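Local coordinates for protein GDNF family receptor alpha-3 (Homo sapiens, PDB 2GH0) that serves as the cell-surface receptor for the neurotrophic factor artemin, whose binding leads to autophosphorylation and activation of RET, at residues P124-I127 / L128-A132. Numbering follows the deposited sequence.
Sequences PMDI and LGTCA
The carboxylate of Asp126 folds back over the turn that Asp126 itself opens and meets the backbone N-H groups of Leu128, Gly129 and Thr130. With chi1 at 59°, CG sits between the backbone N and the carbonyl carbon, which swings OD1 into the loop. There Asp126 OD1 accepts a hydrogen bond from Thr130 N at 3.0 Å, on the syn side of the carboxylate but 34° out of its plane, and takes two weak, strongly bent ones from Leu128 N and Gly129 N; the weak bond from Leu128 N, two residues on, is that of an Asx turn. The other oxygen, Asp126 OD2, receives the hydroxyl of Thr130, OG1 lying 3.0 Å away and nearer the carboxylate plane; both oxygens are thus engaged, which fixes the rotation of the group. Replacing this aspartate by an alanine would probably leave the amide and hydroxyl of Thr130 without their acceptor and the turn held by its backbone bonds with less help from the side chain. The backbone itself closes a type I beta turn from Asp126 to Gly129, the N of Gly129 reaching Asp126 O at 3.3 Å from above the carbonyl plane. Gly129 has a positive phi of 104°, where a CB would press on the preceding carbonyl oxygen. Beyond the turn, where the two arms run side by side, Met125 N donates a short, nearly straight bond to Thr130 O (2.7 Å), and a single beta bridge pairs Pro124 with Cys131. The bent side chain of Met125 lies against Ala132, SD coming within 3.7 Å of its CB. This hairpin-like loop belongs to the second of the two GDNF/GAS1 domains in this fragment of the receptor and links helix 109-121 to helix 135-143. Cys131 ties its returning arm by a disulfide to Cys190 of helix 189-205, against whose start, at Pro189 and Cys190, the ring of Pro124 also packs.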
ATOM      1  N   PRO C 124     -14.909 -60.877   7.318  1.00 35.97           N
ATOM      2  CA  PRO C 124     -14.441 -61.705   8.477  1.00 35.83           C
ATOM      3  C   PRO C 124     -14.131 -63.141   8.061  1.00 35.55           C
ATOM      4  O   PRO C 124     -14.933 -63.759   7.363  1.00 36.82           O
ATOM      5  CB  PRO C 124     -15.622 -61.597   9.488  1.00 37.26           C
ATOM      6  CG  PRO C 124     -16.848 -61.268   8.642  1.00 37.34           C
ATOM      7  CD  PRO C 124     -16.323 -60.459   7.455  1.00 36.42           C
ATOM      8  N   MET C 125     -12.961 -63.651   8.437  1.00 34.50           N
ATOM      9  CA  MET C 125     -12.546 -65.008   8.115  1.00 34.42           C
ATOM     10  C   MET C 125     -13.088 -66.010   9.118  1.00 33.91           C
ATOM     11  O   MET C 125     -12.996 -67.184   8.909  1.00 31.39           O
ATOM     12  CB  MET C 125     -11.025 -65.095   8.179  1.00 35.77           C
ATOM     13  CG  MET C 125     -10.333 -64.448   6.993  1.00 41.41           C
ATOM     14  SD  MET C 125     -10.881 -65.052   5.336  1.00 51.98           S
ATOM     15  CE  MET C 125     -10.163 -66.695   5.405  1.00 47.98           C
ATOM     16  N   ASP C 126     -13.563 -65.513  10.254  1.00 33.47           N
ATOM     17  CA  ASP C 126     -14.199 -66.372  11.250  1.00 33.97           C
ATOM     18  C   ASP C 126     -15.205 -65.523  12.057  1.00 32.55           C
ATOM     19  O   ASP C 126     -15.243 -64.313  11.915  1.00 34.11           O
ATOM     20  CB  ASP C 126     -13.154 -67.005  12.147  1.00 33.52           C
ATOM     21  CG  ASP C 126     -12.292 -65.965  12.899  1.00 37.35           C
ATOM     22  OD1 ASP C 126     -12.781 -64.871  13.251  1.00 38.27           O
ATOM     23  OD2 ASP C 126     -11.082 -66.255  13.162  1.00 38.02           O
ATOM     24  N   ILE C 127     -15.992 -66.190  12.872  1.00 31.10           N
ATOM     25  CA  ILE C 127     -17.019 -65.597  13.756  1.00 32.80           C
ATOM     26  C   ILE C 127     -16.465 -64.597  14.762  1.00 33.33           C
ATOM     27  O   ILE C 127     -17.197 -63.693  15.235  1.00 32.99           O
ATOM     28  CB  ILE C 127     -17.788 -66.758  14.469  1.00 33.32           C
ATOM     29  CG1 ILE C 127     -19.210 -66.367  14.960  1.00 39.29           C
ATOM     30  CG2 ILE C 127     -17.005 -67.424  15.610  1.00 29.70           C
ATOM     31  CD1 ILE C 127     -19.783 -65.302  14.183  1.00 45.49           C
ATOM     32  N   LEU C 128     -15.151 -64.701  15.022  1.00 32.30           N
ATOM     33  CA  LEU C 128     -14.468 -63.877  16.067  1.00 32.59           C
ATOM     34  C   LEU C 128     -14.166 -62.491  15.612  1.00 32.71           C
ATOM     35  O   LEU C 128     -13.977 -61.536  16.421  1.00 32.34           O
ATOM     36  CB  LEU C 128     -13.160 -64.578  16.412  1.00 32.36           C
ATOM     37  CG  LEU C 128     -13.226 -65.688  17.472  1.00 34.40           C
ATOM     38  CD1 LEU C 128     -14.525 -65.892  18.247  1.00 32.16           C
ATOM     39  CD2 LEU C 128     -12.500 -66.913  17.129  1.00 35.05           C
ATOM     40  N   GLY C 129     -14.092 -62.351  14.299  1.00 32.48           N
ATOM     41  CA  GLY C 129     -13.756 -61.088  13.682  1.00 32.88           C
ATOM     42  C   GLY C 129     -12.352 -60.991  13.161  1.00 32.56           C
ATOM     43  O   GLY C 129     -11.880 -59.905  12.917  1.00 35.26           O
ATOM     44  N   THR C 130     -11.674 -62.103  12.967  1.00 32.06           N
ATOM     45  CA  THR C 130     -10.409 -62.034  12.258  1.00 33.13           C
ATOM     46  C   THR C 130     -10.661 -61.527  10.824  1.00 34.21           C
ATOM     47  O   THR C 130     -11.587 -62.036  10.168  1.00 32.36           O
ATOM     48  CB  THR C 130      -9.738 -63.385  12.257  1.00 33.67           C
ATOM     49  OG1 THR C 130      -9.473 -63.716  13.637  1.00 34.54           O
ATOM     50  CG2 THR C 130      -8.434 -63.317  11.508  1.00 33.57           C
ATOM     51  N   CYS C 131      -9.862 -60.550  10.366  1.00 32.77           N
ATOM     52  CA  CYS C 131     -10.054 -59.963   9.038  1.00 34.65           C
ATOM     53  C   CYS C 131      -9.402 -60.865   7.974  1.00 34.39           C
ATOM     54  O   CYS C 131      -8.388 -61.533   8.241  1.00 32.95           O
ATOM     55  CB  CYS C 131      -9.424 -58.544   8.977  1.00 34.96           C
ATOM     56  SG  CYS C 131     -10.324 -57.349  10.084  1.00 38.90           S
ATOM     57  N   ALA C 132      -9.897 -60.783   6.739  1.00 33.87           N
ATOM     58  CA  ALA C 132      -9.356 -61.645   5.710  1.00 35.25           C
ATOM     59  C   ALA C 132      -7.856 -61.364   5.413  1.00 34.61           C
ATOM     60  O   ALA C 132      -7.130 -62.269   5.010  1.00 36.21           O
ATOM     61  CB  ALA C 132     -10.215 -61.552   4.410  1.00 37.01           C
TER